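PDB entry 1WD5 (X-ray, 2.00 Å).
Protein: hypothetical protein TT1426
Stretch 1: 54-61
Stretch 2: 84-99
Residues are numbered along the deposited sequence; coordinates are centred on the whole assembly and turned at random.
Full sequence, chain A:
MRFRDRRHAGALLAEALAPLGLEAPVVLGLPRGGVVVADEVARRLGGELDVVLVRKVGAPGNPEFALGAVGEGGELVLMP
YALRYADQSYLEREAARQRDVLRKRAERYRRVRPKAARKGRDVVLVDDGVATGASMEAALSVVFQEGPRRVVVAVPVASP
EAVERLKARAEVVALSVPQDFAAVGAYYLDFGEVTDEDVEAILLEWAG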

# COMPACT_ATOMS: atom_id res chain seq x y z
N VAL A 54 3.15 6.70 -2.66
CA VAL A 54 2.30 7.17 -3.73
C VAL A 54 1.17 8.07 -3.21
O VAL A 54 0.93 8.12 -2.00
CB VAL A 54 1.64 5.97 -4.45
CG1 VAL A 54 2.70 5.00 -4.95
CG2 VAL A 54 0.70 5.26 -3.49
N ARG A 55 0.50 8.76 -4.13
CA ARG A 55 -0.62 9.64 -3.81
C ARG A 55 -1.70 9.47 -4.87
O ARG A 55 -1.41 9.27 -6.05
CB ARG A 55 -0.19 11.11 -3.78
CG ARG A 55 0.68 11.50 -2.59
CD ARG A 55 -0.11 11.49 -1.29
NE ARG A 55 -1.20 12.47 -1.32
CZ ARG A 55 -2.16 12.54 -0.40
NH1 ARG A 55 -2.17 11.70 0.63
NH2 ARG A 55 -3.13 13.44 -0.52
N LYS A 56 -2.95 9.56 -4.45
CA LYS A 56 -4.06 9.46 -5.37
C LYS A 56 -4.28 10.83 -6.01
O LYS A 56 -4.11 11.86 -5.36
CB LYS A 56 -5.32 9.03 -4.62
CG LYS A 56 -6.58 9.00 -5.46
CD LYS A 56 -7.62 9.93 -4.88
CE LYS A 56 -7.93 9.57 -3.43
NZ LYS A 56 -8.50 10.73 -2.69
N VAL A 57 -4.63 10.83 -7.30
CA VAL A 57 -4.92 12.05 -8.04
C VAL A 57 -6.44 12.03 -8.21
O VAL A 57 -6.97 11.23 -8.99
CB VAL A 57 -4.23 12.04 -9.43
CG1 VAL A 57 -4.70 13.22 -10.26
CG2 VAL A 57 -2.73 12.10 -9.25
N GLY A 58 -7.13 12.88 -7.45
CA GLY A 58 -8.58 12.91 -7.50
C GLY A 58 -9.20 13.75 -8.59
O GLY A 58 -8.54 14.58 -9.20
N ALA A 59 -10.50 13.54 -8.82
CA ALA A 59 -11.25 14.25 -9.85
C ALA A 59 -11.67 15.66 -9.43
O ALA A 59 -11.72 15.97 -8.24
CB ALA A 59 -12.47 13.44 -10.23
N PRO A 60 -11.99 16.52 -10.41
CA PRO A 60 -12.41 17.89 -10.12
C PRO A 60 -13.63 17.94 -9.20
O PRO A 60 -14.67 17.34 -9.49
CB PRO A 60 -12.69 18.46 -11.50
CG PRO A 60 -11.72 17.72 -12.38
CD PRO A 60 -11.86 16.31 -11.86
N GLY A 61 -13.50 18.66 -8.09
CA GLY A 61 -14.60 18.78 -7.15
C GLY A 61 -14.95 17.50 -6.41
O GLY A 61 -15.73 17.52 -5.46
N ARG A 84 -11.83 11.59 -19.60
CA ARG A 84 -13.27 11.68 -19.79
C ARG A 84 -13.90 12.43 -18.63
O ARG A 84 -15.07 12.82 -18.69
CB ARG A 84 -13.90 10.29 -19.93
CG ARG A 84 -13.63 9.63 -21.28
CD ARG A 84 -14.65 8.54 -21.59
NE ARG A 84 -14.39 7.30 -20.89
CZ ARG A 84 -13.48 6.40 -21.25
NH1 ARG A 84 -12.73 6.61 -22.32
NH2 ARG A 84 -13.32 5.29 -20.55
N TYR A 85 -13.12 12.64 -17.57
CA TYR A 85 -13.60 13.36 -16.39
C TYR A 85 -12.88 14.69 -16.17
O TYR A 85 -13.33 15.51 -15.37
CB TYR A 85 -13.42 12.52 -15.13
CG TYR A 85 -14.39 11.38 -14.98
CD1 TYR A 85 -14.10 10.11 -15.48
CD2 TYR A 85 -15.60 11.57 -14.31
CE1 TYR A 85 -14.99 9.06 -15.32
CE2 TYR A 85 -16.49 10.52 -14.14
CZ TYR A 85 -16.19 9.27 -14.65
OH TYR A 85 -17.07 8.23 -14.46
N ALA A 86 -11.77 14.90 -16.85
CA ALA A 86 -11.01 16.13 -16.67
C ALA A 86 -10.10 16.38 -17.86
O ALA A 86 -9.82 15.48 -18.65
CB ALA A 86 -10.17 16.04 -15.39
N ASP A 87 -9.63 17.62 -17.97
CA ASP A 87 -8.72 18.00 -19.05
C ASP A 87 -7.30 17.75 -18.55
O ASP A 87 -7.07 17.63 -17.34
CB ASP A 87 -8.89 19.47 -19.40
CG ASP A 87 -8.38 20.39 -18.32
OD1 ASP A 87 -9.07 20.56 -17.29
OD2 ASP A 87 -7.27 20.92 -18.49
N GLN A 88 -6.35 17.68 -19.47
CA GLN A 88 -4.97 17.42 -19.11
C GLN A 88 -4.36 18.45 -18.16
O GLN A 88 -3.64 18.09 -17.23
CB GLN A 88 -4.10 17.32 -20.37
CG GLN A 88 -2.68 16.83 -20.14
CD GLN A 88 -2.61 15.39 -19.66
OE1 GLN A 88 -3.34 14.53 -20.16
NE2 GLN A 88 -1.73 15.12 -18.71
N SER A 89 -4.66 19.73 -18.37
CA SER A 89 -4.10 20.76 -17.50
C SER A 89 -4.52 20.58 -16.04
O SER A 89 -3.71 20.81 -15.13
CB SER A 89 -4.49 22.16 -18.00
OG SER A 89 -5.83 22.47 -17.66
N TYR A 90 -5.76 20.19 -15.80
CA TYR A 90 -6.21 19.96 -14.43
C TYR A 90 -5.40 18.82 -13.84
O TYR A 90 -4.86 18.92 -12.74
CB TYR A 90 -7.69 19.58 -14.37
CG TYR A 90 -8.08 19.00 -13.02
CD1 TYR A 90 -8.39 19.82 -11.94
CD2 TYR A 90 -8.04 17.62 -12.80
CE1 TYR A 90 -8.66 19.29 -10.68
CE2 TYR A 90 -8.30 17.08 -11.55
CZ TYR A 90 -8.60 17.91 -10.49
OH TYR A 90 -8.84 17.35 -9.26
N LEU A 91 -5.32 17.72 -14.59
CA LEU A 91 -4.58 16.55 -14.15
C LEU A 91 -3.15 16.93 -13.77
O LEU A 91 -2.60 16.41 -12.80
CB LEU A 91 -4.57 15.49 -15.25
CG LEU A 91 -5.93 14.85 -15.59
CD1 LEU A 91 -5.76 13.90 -16.75
CD2 LEU A 91 -6.48 14.10 -14.37
N GLU A 92 -2.55 17.84 -14.53
CA GLU A 92 -1.18 18.27 -14.25
C GLU A 92 -1.13 19.12 -12.97
O GLU A 92 -0.17 19.03 -12.21
CB GLU A 92 -0.62 19.09 -15.42
CG GLU A 92 -0.38 18.30 -16.70
CD GLU A 92 0.55 17.11 -16.51
OE1 GLU A 92 1.49 17.21 -15.69
OE2 GLU A 92 0.34 16.08 -17.19
N ARG A 93 -2.16 19.94 -12.74
CA ARG A 93 -2.20 20.77 -11.54
C ARG A 93 -2.39 19.89 -10.31
O ARG A 93 -1.70 20.06 -9.31
CB ARG A 93 -3.35 21.79 -11.61
CG ARG A 93 -3.18 22.89 -12.67
CD ARG A 93 -4.11 24.08 -12.40
NE ARG A 93 -5.52 23.72 -12.48
CZ ARG A 93 -6.22 23.63 -13.61
NH1 ARG A 93 -5.63 23.89 -14.77
NH2 ARG A 93 -7.49 23.28 -13.58
N GLU A 94 -3.34 18.96 -10.39
CA GLU A 94 -3.61 18.06 -9.27
C GLU A 94 -2.37 17.20 -8.97
O GLU A 94 -2.02 17.00 -7.81
CB GLU A 94 -4.81 17.16 -9.59
CG GLU A 94 -5.03 16.01 -8.60
CD GLU A 94 -5.64 16.43 -7.27
OE1 GLU A 94 -5.74 17.66 -7.01
OE2 GLU A 94 -6.01 15.53 -6.48
N ALA A 95 -1.72 16.70 -10.02
CA ALA A 95 -0.53 15.88 -9.83
C ALA A 95 0.55 16.64 -9.07
O ALA A 95 1.20 16.08 -8.19
CB ALA A 95 0.01 15.43 -11.18
N ALA A 96 0.74 17.91 -9.41
CA ALA A 96 1.74 18.74 -8.74
C ALA A 96 1.43 18.91 -7.26
O ALA A 96 2.34 18.87 -6.42
CB ALA A 96 1.83 20.11 -9.41
N ARG A 97 0.16 19.10 -6.92
CA ARG A 97 -0.22 19.25 -5.52
C ARG A 97 0.06 17.97 -4.74
O ARG A 97 0.49 18.02 -3.59
CB ARG A 97 -1.70 19.62 -5.39
CG ARG A 97 -2.03 21.04 -5.86
CD ARG A 97 -3.41 21.48 -5.39
NE ARG A 97 -4.48 20.71 -6.02
CZ ARG A 97 -4.99 20.98 -7.22
NH1 ARG A 97 -4.52 22.01 -7.92
NH2 ARG A 97 -5.96 20.22 -7.72
N GLN A 98 -0.19 16.82 -5.36
CA GLN A 98 0.05 15.55 -4.69
C GLN A 98 1.54 15.26 -4.54
O GLN A 98 1.97 14.63 -3.57
CB GLN A 98 -0.63 14.40 -5.44
CG GLN A 98 -2.16 14.51 -5.53
CD GLN A 98 -2.83 14.68 -4.18
OE1 GLN A 98 -2.37 14.15 -3.17
NE2 GLN A 98 -3.94 15.41 -4.16
N ARG A 99 2.35 15.71 -5.50
CA ARG A 99 3.79 15.49 -5.40
C ARG A 99 4.33 16.23 -4.18
O ARG A 99 5.20 15.73 -3.48
CB ARG A 99 4.52 16.00 -6.65
CG ARG A 99 4.21 15.24 -7.93
CD ARG A 99 5.23 15.56 -9.02
NE ARG A 99 4.95 14.83 -10.25
CZ ARG A 99 4.18 15.29 -11.23
NH1 ARG A 99 3.61 16.49 -11.13
NH2 ARG A 99 3.96 14.54 -12.30

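Helix side chains can hydrogen-bond both the backbone and the side chains of a strand packed beside them, as strand 54-59 of TT1426 and helix 88-99, roughly antiparallel, illustrate. Val54 points away and takes no part. Arg55 turns toward the helix, and its chi1 to chi3, all m, curl the guanidinium so that NE and NH2 both donate to Gln98 OE1, each at 2.8 Å; the uncharged amide accepts this fork at the edge of the guanidinium, near its plane. The CA-to-CB bond of Lys56 points away, yet its backbone O rests 3.3 Å from Gln98 CG. Val57, buried, brings CG1 to within 3.3 Å of Glu94 CG, filling the space beside the aliphatic part of that side chain. At Gly58 the backbone is bonded through both polar atoms: N donates to Glu94 OE2 (3.0 Å), and O accepts from Tyr90 OH (2.8 Å). Glu94 is itself held in place, OE2 receiving Gln98 NE2 at 3.1 Å and OE1 forming a salt bridge with Arg97 NH2 at 2.7 Å. Ala59 points away from the helix. Pro60 closes the contact with a CH-pi interaction, its CG 3.5 Å from the centroid of the Tyr90 ring and almost on the ring normal, while the same CG lies 3.8 Å from Ala86 CB. Gly61, at positive phi, makes no contact.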